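Local atomic coordinates of type II restriction enzyme NlaIV (Neisseria lactamica, PDB entry 6QM2), a protein that recognises the double-stranded DNA sequence 5'-GGNNCC-3' and cleaves it at its centre, leaving blunt fragments with terminal 5'-phosphates. Residues A[11-16]-A[141-146]; A[88-93]-A[123-128]; A[100-105]-A[175-180]. All coordinates share one frame; numbering follows the deposited sequence. Where two conformers were deposited one is given.

Contact 1 of 3, residues A[11-16]-A[141-146]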
loop_
_atom_site.group_PDB
_atom_site.type_symbol
_atom_site.label_atom_id
_atom_site.label_comp_id
_atom_site.label_asym_id
_atom_site.label_seq_id
_atom_site.Cartn_x
_atom_site.Cartn_y
_atom_site.Cartn_z
ATOM N N GLN A 11 -31.291 7.125 -4.041
ATOM C CA GLN A 11 -31.659 6.093 -5.016
ATOM C C GLN A 11 -30.515 5.090 -5.205
ATOM O O GLN A 11 -30.761 3.889 -5.307
ATOM C CB GLN A 11 -32.053 6.715 -6.364
ATOM C CG GLN A 11 -33.418 7.396 -6.366
ATOM C CD GLN A 11 -33.700 8.174 -7.647
ATOM O OE1 GLN A 11 -32.848 8.904 -8.159
ATOM N NE2 GLN A 11 -34.913 8.026 -8.167
ATOM N N ILE A 12 -29.276 5.593 -5.239
ATOM C CA ILE A 12 -28.075 4.743 -5.323
ATOM C C ILE A 12 -27.924 3.883 -4.063
ATOM O O ILE A 12 -27.634 2.692 -4.160
ATOM C CB ILE A 12 -26.790 5.579 -5.561
ATOM C CG1 ILE A 12 -26.824 6.210 -6.957
ATOM C CG2 ILE A 12 -25.534 4.722 -5.426
ATOM C CD1 ILE A 12 -25.826 7.331 -7.158
ATOM N N PHE A 13 -28.114 4.496 -2.896
ATOM C CA PHE A 13 -28.098 3.781 -1.618
ATOM C C PHE A 13 -29.116 2.642 -1.625
ATOM O O PHE A 13 -28.760 1.488 -1.390
ATOM C CB PHE A 13 -28.376 4.751 -0.461
ATOM C CG PHE A 13 -28.415 4.098 0.901
ATOM C CD1 PHE A 13 -27.289 3.461 1.419
ATOM C CD2 PHE A 13 -29.572 4.140 1.680
ATOM C CE1 PHE A 13 -27.322 2.869 2.675
ATOM C CE2 PHE A 13 -29.608 3.551 2.938
ATOM C CZ PHE A 13 -28.482 2.915 3.436
ATOM N N ASP A 14 -30.371 2.975 -1.930
ATOM C CA ASP A 14 -31.461 1.989 -1.956
ATOM C C ASP A 14 -31.279 0.926 -3.041
ATOM O O ASP A 14 -31.633 -0.235 -2.825
ATOM C CB ASP A 14 -32.827 2.672 -2.133
ATOM C CG ASP A 14 -33.259 3.466 -0.906
ATOM O OD1 ASP A 14 -33.097 2.971 0.233
ATOM O OD2 ASP A 14 -33.785 4.585 -1.086
ATOM N N LYS A 15 -30.731 1.315 -4.194
ATOM C CA LYS A 15 -30.494 0.366 -5.284
ATOM C C LYS A 15 -29.454 -0.679 -4.880
ATOM O O LYS A 15 -29.688 -1.877 -5.046
ATOM C CB LYS A 15 -30.076 1.078 -6.578
ATOM C CG LYS A 15 -30.054 0.157 -7.788
ATOM C CD LYS A 15 -29.941 0.902 -9.112
ATOM C CE LYS A 15 -30.308 -0.016 -10.271
ATOM N NZ LYS A 15 -29.717 0.406 -11.568
ATOM N N LEU A 16 -28.323 -0.227 -4.337
ATOM C CA LEU A 16 -27.291 -1.136 -3.812
ATOM C C LEU A 16 -27.835 -2.083 -2.742
ATOM O O LEU A 16 -27.478 -3.259 -2.703
ATOM C CB LEU A 16 -26.113 -0.350 -3.223
ATOM C CG LEU A 16 -25.200 0.391 -4.201
ATOM C CD1 LEU A 16 -24.292 1.346 -3.439
ATOM C CD2 LEU A 16 -24.381 -0.579 -5.041
ATOM N N LYS A 141 -20.385 -5.720 5.393
ATOM C CA LYS A 141 -21.180 -5.989 6.601
ATOM C C LYS A 141 -22.242 -4.921 6.869
ATOM O O LYS A 141 -23.348 -5.245 7.296
ATOM C CB LYS A 141 -20.277 -6.151 7.834
ATOM C CG LYS A 141 -19.500 -7.466 7.864
ATOM C CD LYS A 141 -18.813 -7.700 9.206
ATOM C CE LYS A 141 -19.778 -8.213 10.272
ATOM N NZ LYS A 141 -19.312 -7.904 11.653
ATOM N N ASP A 142 -21.894 -3.657 6.629
ATOM C CA ASP A 142 -22.822 -2.532 6.779
ATOM C C ASP A 142 -22.690 -1.547 5.615
ATOM O O ASP A 142 -21.640 -1.462 4.972
ATOM C CB ASP A 142 -22.547 -1.790 8.090
ATOM C CG ASP A 142 -23.023 -2.553 9.315
ATOM O OD1 ASP A 142 -24.223 -2.890 9.377
ATOM O OD2 ASP A 142 -22.202 -2.790 10.229
ATOM N N LEU A 143 -23.773 -0.818 5.352
ATOM C CA LEU A 143 -23.769 0.295 4.400
ATOM C C LEU A 143 -24.580 1.447 4.986
ATOM O O LEU A 143 -25.651 1.227 5.556
ATOM C CB LEU A 143 -24.348 -0.131 3.049
ATOM C CG LEU A 143 -24.133 0.846 1.883
ATOM C CD1 LEU A 143 -22.680 0.856 1.429
ATOM C CD2 LEU A 143 -25.035 0.515 0.703
ATOM N N TRP A 144 -24.057 2.665 4.852
ATOM C CA TRP A 144 -24.720 3.870 5.353
ATOM C C TRP A 144 -24.740 4.974 4.304
ATOM O O TRP A 144 -23.850 5.048 3.452
ATOM C CB TRP A 144 -23.994 4.420 6.579
ATOM C CG TRP A 144 -23.994 3.548 7.795
ATOM C CD1 TRP A 144 -24.970 3.466 8.746
ATOM C CD2 TRP A 144 -22.941 2.677 8.222
ATOM N NE1 TRP A 144 -24.597 2.584 9.733
ATOM C CE2 TRP A 144 -23.357 2.084 9.436
ATOM C CE3 TRP A 144 -21.689 2.331 7.693
ATOM C CZ2 TRP A 144 -22.564 1.164 10.131
ATOM C CZ3 TRP A 144 -20.900 1.416 8.386
ATOM C CH2 TRP A 144 -21.340 0.846 9.593
ATOM N N LEU A 145 -25.767 5.821 4.384
ATOM C CA LEU A 145 -25.808 7.103 3.679
ATOM C C LEU A 145 -26.039 8.178 4.731
ATOM O O LEU A 145 -27.112 8.237 5.335
ATOM C CB LEU A 145 -26.920 7.127 2.625
ATOM C CG LEU A 145 -26.898 8.326 1.665
ATOM C CD1 LEU A 145 -25.706 8.259 0.718
ATOM C CD2 LEU A 145 -28.194 8.404 0.879
ATOM N N LYS A 146 -25.020 9.004 4.966
ATOM C CA LYS A 146 -25.045 9.991 6.047
ATOM C C LYS A 146 -24.521 11.348 5.576
ATOM O O LYS A 146 -23.812 11.435 4.571
ATOM C CB LYS A 146 -24.194 9.496 7.224
ATOM C CG LYS A 146 -24.659 8.190 7.866
ATOM C CD LYS A 146 -25.652 8.430 8.995
ATOM C CE LYS A 146 -26.548 7.223 9.222
ATOM N NZ LYS A 146 -27.455 7.436 10.381
#
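The ring of Phe13 carries most of the packing between helix 11-16 and strand 141-146, which run nearly antiparallel (166°) with axes 9.2 Å apart at closest approach. Phe13 CG lies anti to the backbone N (chi1 179°), which sends the ring across the strand. Leu145 lies over one face of the ring: its CB is 4.0 Å from the Phe13 ring centroid and close to the ring normal, a CH-pi contact, while its CD2 reaches Phe13 CB at 3.9 Å. The next inward-facing residue of the strand, Leu143, brings CD2 to 3.8 Å from Phe13 CD1, and its carbonyl O sits at the ring edge, 3.7 Å from Phe13 CE1. One turn further along the helix the fit slackens, with Leu16 CB 4.2 Å from Leu143 CD2. Leu16 also touches Leu54 and Trp57 of helix 44-60 and Leu126 of the adjacent strand 124-132, so this end passes into the core. The helix side that turns from the strand is more polar. The side chain of Gln11 starts away from the strand into an exposed position, and Asp14 OD2 is bonded within the helix to Gln10. At the start of the strand segment Lys141 is exposed, and it forms a classic beta bulge with Asp142 opposite Gly129. Strand 138-147 is outermost in the central sheet within this chain, and helix 9-18 packs on its Leu143 and Leu145 face. The close contacts are largely apolar, with strand backbone also against the ring, which suggests a fit resting on shape and burial rather than directed bonds.

Contact 2 of 3, residues A[88-93]-A[123-128]. With K (potassium ion), chain C.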
loop_
_atom_site.group_PDB
_atom_site.type_symbol
_atom_site.label_atom_id
_atom_site.label_comp_id
_atom_site.label_asym_id
_atom_site.label_seq_id
_atom_site.Cartn_x
_atom_site.Cartn_y
_atom_site.Cartn_z
ATOM N N LEU A 88 -24.139 15.702 -4.604
ATOM C CA LEU A 88 -22.707 15.409 -4.446
ATOM C C LEU A 88 -22.500 14.173 -3.566
ATOM O O LEU A 88 -23.099 14.071 -2.493
ATOM C CB LEU A 88 -21.994 16.610 -3.826
ATOM C CG LEU A 88 -22.234 17.967 -4.494
ATOM C CD1 LEU A 88 -21.486 19.074 -3.768
ATOM C CD2 LEU A 88 -21.823 17.921 -5.953
ATOM N N LEU A 89 -21.639 13.256 -4.016
ATOM C CA LEU A 89 -21.431 11.966 -3.350
ATOM C C LEU A 89 -19.962 11.750 -2.968
ATOM O O LEU A 89 -19.075 11.859 -3.816
ATOM C CB LEU A 89 -21.892 10.837 -4.271
ATOM C CG LEU A 89 -21.850 9.405 -3.724
ATOM C CD1 LEU A 89 -22.714 9.260 -2.479
ATOM C CD2 LEU A 89 -22.278 8.419 -4.800
ATOM N N GLU A 90 -19.726 11.449 -1.689
ATOM C CA GLU A 90 -18.414 11.026 -1.182
ATOM C C GLU A 90 -18.524 9.549 -0.793
ATOM O O GLU A 90 -19.446 9.167 -0.068
ATOM C CB GLU A 90 -18.014 11.871 0.039
ATOM C CG GLU A 90 -16.639 11.562 0.641
ATOM C CD GLU A 90 -15.462 12.172 -0.105
ATOM O OE1 GLU A 90 -15.662 12.828 -1.145
ATOM O OE2 GLU A 90 -14.312 11.993 0.364
ATOM N N VAL A 91 -17.590 8.728 -1.278
ATOM C CA VAL A 91 -17.516 7.315 -0.898
ATOM C C VAL A 91 -16.429 7.127 0.153
ATOM O O VAL A 91 -15.305 7.604 -0.020
ATOM C CB VAL A 91 -17.203 6.403 -2.099
ATOM C CG1 VAL A 91 -17.159 4.936 -1.668
ATOM C CG2 VAL A 91 -18.232 6.611 -3.198
ATOM N N LYS A 92 -16.784 6.421 1.228
ATOM C CA LYS A 92 -15.868 6.091 2.320
ATOM C C LYS A 92 -15.939 4.603 2.637
ATOM O O LYS A 92 -16.994 3.977 2.510
ATOM C CB LYS A 92 -16.215 6.898 3.575
ATOM C CG LYS A 92 -15.984 8.396 3.452
ATOM C CD LYS A 92 -14.532 8.690 3.130
ATOM C CE LYS A 92 -14.153 10.131 3.391
ATOM N NZ LYS A 92 -12.678 10.253 3.277
ATOM N N ALA A 93 -14.803 4.045 3.045
ATOM C CA ALA A 93 -14.716 2.635 3.406
ATOM C C ALA A 93 -13.807 2.451 4.613
ATOM O O ALA A 93 -12.768 3.112 4.729
ATOM C CB ALA A 93 -14.210 1.820 2.231
ATOM N N VAL A 123 -23.168 17.380 1.176
ATOM C CA VAL A 123 -22.623 16.192 0.500
ATOM C C VAL A 123 -23.103 14.936 1.223
ATOM O O VAL A 123 -23.140 14.902 2.458
ATOM C CB VAL A 123 -21.075 16.195 0.457
ATOM C CG1 VAL A 123 -20.529 14.859 -0.046
ATOM C CG2 VAL A 123 -20.557 17.332 -0.418
ATOM N N ASP A 124 -23.477 13.921 0.448
ATOM C CA ASP A 124 -23.882 12.627 0.999
ATOM C C ASP A 124 -22.675 11.692 1.055
ATOM O O ASP A 124 -21.916 11.586 0.084
ATOM C CB ASP A 124 -25.011 12.003 0.169
ATOM C CG ASP A 124 -26.341 12.720 0.354
ATOM O OD1 ASP A 124 -26.780 12.888 1.509
ATOM O OD2 ASP A 124 -26.956 13.110 -0.659
ATOM N N TYR A 125 -22.505 11.032 2.202
ATOM C CA TYR A 125 -21.409 10.091 2.423
ATOM C C TYR A 125 -21.942 8.667 2.351
ATOM O O TYR A 125 -22.657 8.231 3.256
ATOM C CB TYR A 125 -20.745 10.340 3.781
ATOM C CG TYR A 125 -19.927 11.608 3.825
ATOM C CD1 TYR A 125 -20.543 12.854 3.921
ATOM C CD2 TYR A 125 -18.538 11.567 3.765
ATOM C CE1 TYR A 125 -19.796 14.022 3.958
ATOM C CE2 TYR A 125 -17.783 12.731 3.807
ATOM C CZ TYR A 125 -18.415 13.955 3.900
ATOM O OH TYR A 125 -17.661 15.103 3.936
ATOM N N LEU A 126 -21.619 7.965 1.265
ATOM C CA LEU A 126 -21.934 6.544 1.126
ATOM C C LEU A 126 -20.788 5.771 1.764
ATOM O O LEU A 126 -19.688 5.724 1.211
ATOM C CB LEU A 126 -22.100 6.158 -0.348
ATOM C CG LEU A 126 -22.496 4.707 -0.659
ATOM C CD1 LEU A 126 -23.890 4.395 -0.137
ATOM C CD2 LEU A 126 -22.411 4.446 -2.156
ATOM N N ILE A 127 -21.050 5.171 2.925
ATOM C CA ILE A 127 -20.002 4.550 3.742
ATOM C C ILE A 127 -20.124 3.022 3.749
ATOM O O ILE A 127 -21.119 2.486 4.227
ATOM C CB ILE A 127 -20.034 5.075 5.195
ATOM C CG1 ILE A 127 -20.074 6.612 5.216
ATOM C CG2 ILE A 127 -18.815 4.575 5.963
ATOM C CD1 ILE A 127 -20.291 7.212 6.590
ATOM N N PHE A 128 -19.096 2.339 3.244
ATOM C CA PHE A 128 -19.027 0.870 3.251
ATOM C C PHE A 128 -18.256 0.362 4.473
ATOM O O PHE A 128 -17.048 0.588 4.581
ATOM C CB PHE A 128 -18.318 0.354 1.994
ATOM C CG PHE A 128 -19.058 0.622 0.716
ATOM C CD1 PHE A 128 -18.993 1.870 0.106
ATOM C CD2 PHE A 128 -19.788 -0.387 0.098
ATOM C CE1 PHE A 128 -19.664 2.113 -1.083
ATOM C CE2 PHE A 128 -20.460 -0.151 -1.090
ATOM C CZ PHE A 128 -20.397 1.101 -1.682
HETATM K K K C . -11.668 13.608 1.528
HETATM O O HOH W 1 -25.862 13.997 -2.935
HETATM O O HOH W 2 -9.289 13.822 3.542
#
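Leu88 O is gripped by two hydrogen bonds: Asp124 N donates to it at 3.0 Å, in the carbonyl plane, and water 1 donates at 2.8 Å. The same water gives its second hydrogen to Asp124 OD2 at 2.7 Å, while OD1 pairs with Lys147. From there a parallel ladder runs along strands 88-93 and 124-128: Glu90 and Lys92 use both N and O toward the neighbouring strand. The straightest bond is Glu90 N to Asp124 O, 2.8 Å at 177°; Lys92 N instead meets Leu126 O from above the carbonyl plane. Glu90-Val91-Lys92 fits the E-X-K element of the PD-(D/E)XK nuclease fold, with Pro75-Asp76 as the preceding PD pair, and helix 107-116 lies in the crossover between the two strands. Glu90 CB lies over one face of the Tyr125 ring, 4.1 Å from its centroid, and the bend at chi2 (79°) then lifts the carboxylate past it. Glu90 OE2 thereby reaches a potassium ion at 3.3 Å, with a long salt bridge to Lys92 NZ, whose hydrogen bond goes to Asp103 O. On the face carrying Leu89, Val91 and Leu126, Leu89 CD1 packs 3.8 Å from Leu126 CB, and both leucines touch Leu54 of helix 44-60.

Contact 3 of 3, residues A[100-105]-A[175-180]. With K (potassium ion), chain C.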
loop_
_atom_site.group_PDB
_atom_site.type_symbol
_atom_site.label_atom_id
_atom_site.label_comp_id
_atom_site.label_asym_id
_atom_site.label_seq_id
_atom_site.Cartn_x
_atom_site.Cartn_y
_atom_site.Cartn_z
ATOM N N PRO A 100 -13.896 3.634 12.581
ATOM C CA PRO A 100 -13.668 4.229 11.252
ATOM C C PRO A 100 -12.307 4.925 11.084
ATOM O O PRO A 100 -12.000 5.878 11.805
ATOM C CB PRO A 100 -14.822 5.234 11.111
ATOM C CG PRO A 100 -15.869 4.749 12.047
ATOM C CD PRO A 100 -15.114 4.186 13.207
ATOM N N GLY A 101 -11.514 4.429 10.134
ATOM C CA GLY A 101 -10.153 4.910 9.894
ATOM C C GLY A 101 -10.016 6.024 8.870
ATOM O O GLY A 101 -8.922 6.569 8.696
ATOM N N PHE A 102 -11.110 6.357 8.183
ATOM C CA PHE A 102 -11.094 7.418 7.166
ATOM C C PHE A 102 -11.091 8.806 7.797
ATOM O O PHE A 102 -11.457 8.974 8.960
ATOM C CB PHE A 102 -12.256 7.275 6.159
ATOM C CG PHE A 102 -13.638 7.412 6.762
ATOM C CD1 PHE A 102 -14.210 8.668 6.974
ATOM C CD2 PHE A 102 -14.387 6.280 7.081
ATOM C CE1 PHE A 102 -15.480 8.786 7.517
ATOM C CE2 PHE A 102 -15.661 6.396 7.623
ATOM C CZ PHE A 102 -16.208 7.649 7.839
ATOM N N ASP A 103 -10.668 9.786 7.006
ATOM C CA ASP A 103 -10.674 11.191 7.397
ATOM C C ASP A 103 -11.789 11.920 6.650
ATOM O O ASP A 103 -12.165 11.526 5.548
ATOM C CB ASP A 103 -9.324 11.833 7.067
ATOM C CG ASP A 103 -8.160 11.145 7.766
ATOM O OD1 ASP A 103 -8.208 10.996 9.009
ATOM O OD2 ASP A 103 -7.195 10.762 7.068
ATOM N N ILE A 104 -12.311 12.984 7.250
ATOM C CA ILE A 104 -13.300 13.827 6.587
ATOM C C ILE A 104 -12.550 14.758 5.631
ATOM O O ILE A 104 -12.730 14.677 4.415
ATOM C CB ILE A 104 -14.163 14.630 7.596
ATOM C CG1 ILE A 104 -14.798 13.706 8.650
ATOM C CG2 ILE A 104 -15.237 15.432 6.870
ATOM C CD1 ILE A 104 -15.488 12.480 8.092
ATOM N N ALA A 105 -11.688 15.609 6.186
ATOM C CA ALA A 105 -10.901 16.570 5.404
ATOM C C ALA A 105 -9.939 17.333 6.308
ATOM O O ALA A 105 -10.166 17.426 7.513
ATOM C CB ALA A 105 -11.819 17.555 4.692
ATOM N N GLY A 175 -16.577 10.302 14.163
ATOM C CA GLY A 175 -16.942 9.578 15.375
ATOM C C GLY A 175 -17.484 8.198 15.047
ATOM O O GLY A 175 -17.466 7.768 13.892
ATOM N N VAL A 176 -17.953 7.503 16.081
ATOM C CA VAL A 176 -18.582 6.189 15.942
ATOM C C VAL A 176 -20.095 6.379 16.062
ATOM O O VAL A 176 -20.688 6.231 17.135
ATOM C CB VAL A 176 -18.043 5.182 16.979
ATOM C CG1 VAL A 176 -18.653 3.808 16.748
ATOM C CG2 VAL A 176 -16.522 5.106 16.899
ATOM N N TRP A 177 -20.692 6.732 14.930
ATOM C CA TRP A 177 -22.123 7.036 14.814
ATOM C C TRP A 177 -23.019 5.799 14.978
ATOM O O TRP A 177 -24.134 5.901 15.491
ATOM C CB TRP A 177 -22.404 7.725 13.460
ATOM C CG TRP A 177 -22.226 6.823 12.262
ATOM C CD1 TRP A 177 -23.178 6.029 11.695
ATOM C CD2 TRP A 177 -21.021 6.607 11.506
ATOM N NE1 TRP A 177 -22.648 5.336 10.637
ATOM C CE2 TRP A 177 -21.326 5.670 10.496
ATOM C CE3 TRP A 177 -19.716 7.118 11.581
ATOM C CZ2 TRP A 177 -20.374 5.229 9.564
ATOM C CZ3 TRP A 177 -18.767 6.676 10.656
ATOM C CH2 TRP A 177 -19.106 5.742 9.661
ATOM N N TYR A 178 -22.519 4.644 14.531
ATOM C CA TYR A 178 -23.299 3.392 14.488
ATOM C C TYR A 178 -23.516 2.675 15.827
ATOM O O TYR A 178 -24.462 1.895 15.946
ATOM C CB TYR A 178 -22.708 2.395 13.461
ATOM C CG TYR A 178 -21.224 2.095 13.598
ATOM C CD1 TYR A 178 -20.743 1.261 14.611
ATOM C CD2 TYR A 178 -20.298 2.634 12.700
ATOM C CE1 TYR A 178 -19.387 0.984 14.733
ATOM C CE2 TYR A 178 -18.939 2.365 12.815
ATOM C CZ TYR A 178 -18.488 1.539 13.829
ATOM O OH TYR A 178 -17.145 1.270 13.945
ATOM N N SER A 179 -22.654 2.937 16.812
ATOM C CA SER A 179 -22.685 2.232 18.095
ATOM C C SER A 179 -23.958 2.520 18.890
ATOM O O SER A 179 -24.315 3.683 19.096
ATOM C CB SER A 179 -21.466 2.612 18.943
ATOM O OG SER A 179 -21.442 4.003 19.219
ATOM N N ILE A 180 -24.636 1.454 19.321
ATOM C CA ILE A 180 -25.825 1.564 20.191
ATOM C C ILE A 180 -25.453 1.988 21.629
ATOM O O ILE A 180 -26.296 2.525 22.356
ATOM C CB ILE A 180 -26.648 0.241 20.197
ATOM C CG1 ILE A 180 -28.075 0.483 20.720
ATOM C CG2 ILE A 180 -25.943 -0.863 20.989
ATOM C CD1 ILE A 180 -29.016 -0.684 20.504
HETATM K K K C . -11.668 13.608 1.528
HETATM O O HOH W 2 -9.289 13.822 3.542
#
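Three rings and a proline make this junction, and each ring is engaged differently. Phe102 is met at its edge, in plane, by Trp177 CH2 and by Ile104 CD1. One face of Trp177 carries Tyr178 CD2, 3.9 Å above the indole plane, and one face of Tyr178 carries Val176 CG1, so that residues 176-178 are folded onto one another. The contact joins two loops of a PD-(D/E)XK-type nuclease: 100-105 follows strand 88-95, the strand with the E-X-K sequence, and 175-180 follows strand 168-172. In Phe102, Trp177 and Tyr178 alike, CG stands between the backbone N and the carbonyl carbon (chi1 63°, 69° and 52°), the crowded position. That torsion swings the rim of the Trp177 indole to the other loop, where CH2 lies 3.9 Å from Phe102 CZ. Pro100 has the largest share of the buried surface. Its CG approaches Trp177 CZ3 at 3.7 Å, crossing obliquely, and the neighbouring CD meets Tyr178 OH, tip to tip, at 3.6 Å. Val176 CG2 completes this surround, 4.1 Å from Pro100 CD. All of these are van der Waals contacts. The polar anchoring comes from elsewhere: Arg173 holds Asp103 through a salt bridge and bonds Gly101 O, and Arg96 makes a cation-pi contact with Tyr178. Ile127 of strand 124-132 touches both Phe102 and Trp177, so both loops rest on the sheet. Within 175-180, Ser179 OG donates to Val176 O from above the carbonyl plane, a bond that spans Trp177 and Tyr178. At the far end of 100-105, Ile104 O coordinates the potassium ion at 3.3 Å, and water 2 is 3.1 Å from the same ion.

How the contacts relate
Contact 2 is the core of the fold: it is buried near the centre of the chain and is the one of the three knit by a backbone hydrogen-bond ladder. Contacts 1 and 3 are partly buried and rest on apolar packing. Contact 1 sets helix 9-18 against one face of the outermost strand, whose segment 141-146 pairs with 123-128 of contact 2 through probable hydrogen bonds from Ile127 N to Trp144 O and from Tyr125 N to Lys146 O. Contact 3 covers the sheet face bearing Tyr125 and Ile127, and meets contact 1 where Trp144 packs on Trp177 and Tyr178. Contacts 2 and 3 also share the potassium ion and water 2, joining strand 88-93 to loop 100-105.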